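Local coordinates for retinol dehydratase (Spodoptera frugiperda, PDB 1X8K), which dehydrates retinol to anhydroretinol, probably by way of sulfate transfer from the donor 3'-phosphoadenosine-5'-phosphosulfate, at residues Leu282-Phe287 with His309-Gly314. The protein carries 2 engineered substitutions. Residues are numbered along the deposited sequence; the frame is centred on the assembly and turned at random.
With A3P (adenosine-3'-5'-diphosphate), chain H; ANR (anhydroretinol), chain E.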
loop_
_atom_site.group_PDB
_atom_site.type_symbol
_atom_site.label_atom_id
_atom_site.label_comp_id
_atom_site.label_asym_id
_atom_site.label_seq_id
_atom_site.Cartn_x
_atom_site.Cartn_y
_atom_site.Cartn_z
ATOM N N LEU A 282 -25.267 -31.775 -11.223
ATOM C CA LEU A 282 -24.284 -30.901 -10.594
ATOM C C LEU A 282 -22.865 -31.290 -10.936
ATOM O O LEU A 282 -21.926 -30.723 -10.387
ATOM C CB LEU A 282 -24.450 -30.907 -9.077
ATOM C CG LEU A 282 -25.253 -29.782 -8.420
ATOM C CD1 LEU A 282 -24.754 -28.395 -8.831
ATOM C CD2 LEU A 282 -26.742 -29.950 -8.746
ATOM N N ASN A 283 -22.711 -32.276 -11.819
ATOM C CA ASN A 283 -21.424 -32.585 -12.438
ATOM C C ASN A 283 -20.771 -31.285 -12.846
ATOM O O ASN A 283 -21.412 -30.416 -13.433
ATOM C CB ASN A 283 -21.634 -33.492 -13.658
ATOM C CG ASN A 283 -20.371 -33.682 -14.502
ATOM O OD1 ASN A 283 -20.423 -33.620 -15.734
ATOM N ND2 ASN A 283 -19.245 -33.939 -13.850
ATOM N N PHE A 284 -19.502 -31.128 -12.518
ATOM C CA PHE A 284 -18.874 -29.824 -12.679
ATOM C C PHE A 284 -18.898 -29.278 -14.117
ATOM O O PHE A 284 -19.253 -28.125 -14.343
ATOM C CB PHE A 284 -17.456 -29.816 -12.103
ATOM C CG PHE A 284 -16.836 -28.460 -12.088
ATOM C CD1 PHE A 284 -17.223 -27.517 -11.129
ATOM C CD2 PHE A 284 -15.893 -28.107 -13.051
ATOM C CE1 PHE A 284 -16.673 -26.256 -11.114
ATOM C CE2 PHE A 284 -15.332 -26.839 -13.047
ATOM C CZ PHE A 284 -15.726 -25.905 -12.073
ATOM N N GLU A 285 -18.529 -30.113 -15.082
ATOM C CA GLU A 285 -18.434 -29.681 -16.473
ATOM C C GLU A 285 -19.818 -29.397 -17.057
ATOM O O GLU A 285 -19.991 -28.466 -17.853
ATOM C CB GLU A 285 -17.646 -30.696 -17.324
ATOM C CG GLU A 285 -16.136 -30.722 -17.061
ATOM C CD GLU A 285 -15.403 -29.427 -17.456
ATOM O OE1 GLU A 285 -14.526 -28.954 -16.678
ATOM O OE2 GLU A 285 -15.693 -28.867 -18.549
ATOM N N LYS A 286 -20.800 -30.189 -16.650
ATOM C CA LYS A 286 -22.170 -29.975 -17.080
ATOM C C LYS A 286 -22.635 -28.603 -16.537
ATOM O O LYS A 286 -22.874 -27.673 -17.308
ATOM C CB LYS A 286 -23.061 -31.145 -16.614
ATOM C CG LYS A 286 -24.355 -31.312 -17.400
ATOM C CD LYS A 286 -24.797 -32.788 -17.510
ATOM C CE LYS A 286 -26.049 -32.953 -18.416
ATOM N NZ LYS A 286 -27.025 -31.812 -18.262
ATOM N N PHE A 287 -22.704 -28.483 -15.213
ATOM C CA PHE A 287 -23.052 -27.242 -14.529
ATOM C C PHE A 287 -22.358 -25.985 -15.097
ATOM O O PHE A 287 -23.022 -24.999 -15.430
ATOM C CB PHE A 287 -22.721 -27.399 -13.053
ATOM C CG PHE A 287 -23.565 -26.563 -12.142
ATOM C CD1 PHE A 287 -24.935 -26.765 -12.056
ATOM C CD2 PHE A 287 -22.981 -25.593 -11.339
ATOM C CE1 PHE A 287 -25.699 -26.005 -11.194
ATOM C CE2 PHE A 287 -23.743 -24.828 -10.489
ATOM C CZ PHE A 287 -25.104 -25.032 -10.422
ATOM N N HIS A 309 -14.105 -16.849 -15.006
ATOM C CA HIS A 309 -15.398 -17.493 -15.160
ATOM C C HIS A 309 -16.038 -17.587 -13.776
ATOM O O HIS A 309 -15.335 -17.745 -12.787
ATOM C CB HIS A 309 -15.230 -18.901 -15.755
ATOM C CG HIS A 309 -14.716 -18.904 -17.161
ATOM N ND1 HIS A 309 -15.541 -18.766 -18.258
ATOM C CD2 HIS A 309 -13.455 -18.992 -17.649
ATOM C CE1 HIS A 309 -14.812 -18.785 -19.365
ATOM N NE2 HIS A 309 -13.543 -18.920 -19.022
ATOM N N PHE A 310 -17.363 -17.498 -13.694
ATOM C CA PHE A 310 -18.042 -17.624 -12.400
ATOM C C PHE A 310 -17.897 -19.037 -11.814
ATOM O O PHE A 310 -17.750 -19.195 -10.600
ATOM C CB PHE A 310 -19.516 -17.222 -12.489
ATOM C CG PHE A 310 -20.182 -17.091 -11.144
ATOM C CD1 PHE A 310 -19.829 -16.049 -10.259
ATOM C CD2 PHE A 310 -21.163 -18.006 -10.737
ATOM C CE1 PHE A 310 -20.449 -15.917 -8.989
ATOM C CE2 PHE A 310 -21.779 -17.881 -9.473
ATOM C CZ PHE A 310 -21.415 -16.838 -8.594
ATOM N N ILE A 311 -17.949 -20.046 -12.685
ATOM C CA ILE A 311 -17.721 -21.438 -12.318
ATOM C C ILE A 311 -16.374 -21.815 -12.918
ATOM O O ILE A 311 -16.234 -21.952 -14.140
ATOM C CB ILE A 311 -18.863 -22.344 -12.847
ATOM C CG1 ILE A 311 -20.123 -22.180 -11.995
ATOM C CG2 ILE A 311 -18.487 -23.777 -12.764
ATOM C CD1 ILE A 311 -21.410 -22.155 -12.786
ATOM N N ARG A 312 -15.392 -21.996 -12.037
ATOM C CA ARG A 312 -13.974 -22.045 -12.391
ATOM C C ARG A 312 -13.397 -23.472 -12.494
ATOM O O ARG A 312 -13.556 -24.142 -13.521
ATOM C CB ARG A 312 -13.222 -21.249 -11.338
ATOM C CG ARG A 312 -12.052 -20.465 -11.806
ATOM C CD ARG A 312 -11.483 -19.613 -10.693
ATOM N NE ARG A 312 -11.137 -20.425 -9.525
ATOM C CZ ARG A 312 -9.932 -20.928 -9.285
ATOM N NH1 ARG A 312 -8.914 -20.698 -10.118
ATOM N NH2 ARG A 312 -9.742 -21.659 -8.203
ATOM N N LYS A 313 -12.725 -23.927 -11.435
ATOM C CA LYS A 313 -12.091 -25.248 -11.436
ATOM C C LYS A 313 -12.853 -26.326 -10.668
ATOM O O LYS A 313 -12.836 -27.483 -11.074
ATOM C CB LYS A 313 -10.662 -25.165 -10.917
ATOM C CG LYS A 313 -9.633 -25.105 -12.026
ATOM C CD LYS A 313 -8.505 -26.099 -11.783
ATOM C CE LYS A 313 -7.604 -26.176 -13.029
ATOM N NZ LYS A 313 -6.947 -27.516 -13.144
ATOM N N GLY A 314 -13.515 -25.940 -9.575
ATOM C CA GLY A 314 -14.366 -26.829 -8.803
ATOM C C GLY A 314 -13.661 -27.944 -8.066
ATOM O O GLY A 314 -14.230 -29.030 -7.894
HETATM P P1 A3P H . -13.569 -22.407 -7.518
HETATM O O1P A3P H . -12.739 -22.878 -6.343
HETATM O O2P A3P H . -13.543 -23.361 -8.693
HETATM O O3P A3P H . -13.300 -20.963 -7.858
HETATM P P2 A3P H . -20.060 -19.825 -4.792
HETATM O O4P A3P H . -19.381 -18.579 -5.318
HETATM O O5P A3P H . -21.267 -20.260 -5.591
HETATM O O6P A3P H . -20.303 -19.825 -3.294
HETATM O "O5'" A3P H . -18.960 -20.985 -5.064
HETATM C "C5'" A3P H . -18.111 -20.903 -6.198
HETATM C "C4'" A3P H . -17.105 -22.041 -6.214
HETATM O "O4'" A3P H . -17.825 -23.264 -6.335
HETATM C "C3'" A3P H . -16.252 -21.874 -7.452
HETATM O "O3'" A3P H . -15.055 -22.443 -6.913
HETATM C "C2'" A3P H . -16.713 -22.912 -8.440
HETATM O "O2'" A3P H . -15.784 -23.374 -9.414
HETATM C "C1'" A3P H . -17.520 -23.894 -7.597
HETATM N N9 A3P H . -18.607 -24.634 -8.242
HETATM C C8 A3P H . -19.666 -24.130 -8.902
HETATM N N7 A3P H . -20.481 -25.128 -9.347
HETATM C C5 A3P H . -19.907 -26.282 -8.942
HETATM C C6 A3P H . -20.209 -27.643 -9.049
HETATM N N6 A3P H . -21.329 -28.000 -9.721
HETATM N N1 A3P H . -19.385 -28.574 -8.485
HETATM C C2 A3P H . -18.255 -28.218 -7.810
HETATM N N3 A3P H . -17.893 -26.918 -7.664
HETATM C C4 A3P H . -18.766 -25.937 -8.258
HETATM C C15 ANR E . -21.400 -14.260 -5.340
HETATM C C14 ANR E . -21.071 -13.290 -6.249
HETATM C C13 ANR E . -21.698 -12.772 -7.388
HETATM C C20 ANR E . -22.828 -13.518 -8.163
HETATM C C12 ANR E . -21.288 -11.523 -7.843
HETATM C C11 ANR E . -21.719 -10.750 -8.916
HETATM C C10 ANR E . -22.231 -9.486 -8.757
HETATM C C9 ANR E . -22.738 -8.499 -9.575
HETATM C C19 ANR E . -24.233 -8.500 -10.021
HETATM C C8 ANR E . -21.865 -7.501 -9.962
HETATM C C7 ANR E . -22.124 -6.401 -10.723
HETATM C C6 ANR E . -21.599 -5.163 -11.161
HETATM C C1 ANR E . -20.114 -4.475 -10.907
HETATM C C17 ANR E . -18.960 -5.326 -11.529
HETATM C C18 ANR E . -19.836 -4.048 -9.455
HETATM C C2 ANR E . -19.795 -3.079 -11.542
HETATM C C3 ANR E . -20.896 -2.425 -12.385
HETATM C C4 ANR E . -22.189 -3.246 -12.483
HETATM C C5 ANR E . -22.507 -4.458 -11.944
HETATM C C16 ANR E . -23.956 -4.882 -12.338
#
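Phe-284, near the start of helix 284-288, reaches across to Ile-311 and the turn that follows it. Its CG stands anti to the backbone N (chi1 -173°), which carries the ring away from the helix and onto the loop. There CE1 meets the CG2 branch of Ile-311 at 3.5 Å, while CA of Gly-314 and O of Lys-313 lie over one ring face and O of Arg-312 sits at the edge. Gly-314 has no side chain to compete with the ring. CD1 of Phe-284 also lies 3.5 Å from adenine C2 of A3P. The other branch of Ile-311 is turned to different partners: CD1 is 4.0 Å from CD2 of Phe-287, and CG1 is 3.7 Å from adenine C8.

No hydrogen bond crosses directly between 282-287 and 309-314; both grip the same nucleotide. Leu-282 O accepts a nearly straight bond from adenine N6 (167°), and CD2 of Phe-287 approaches N7. Arg-312, Lys-313 and Gly-314 begin the RKGxxGxW signature of sulfotransferases, which binds the 3'-phosphate. Arg-312 N donates to ribose O2', and Lys-313 N also bonds O2P. Gly-314 N reaches A3P O2P at 2.7 Å. A bend at chi3 (56°) brings Arg-312 NE to O3P at 2.8 Å, at the guanidinium edge. Gly-75, Thr-76 and Thr-77, where helix 76-87 begins after strand 66-70, also bond the nucleotide, consistent with the family's P-loop-like 5'-phosphate site.

The chemistry implies a division of labour: 282-287 contacts the base, its N6 bond consistent with adenine recognition, while amides and a guanidinium of 309-314 probably stabilise the phosphate charge.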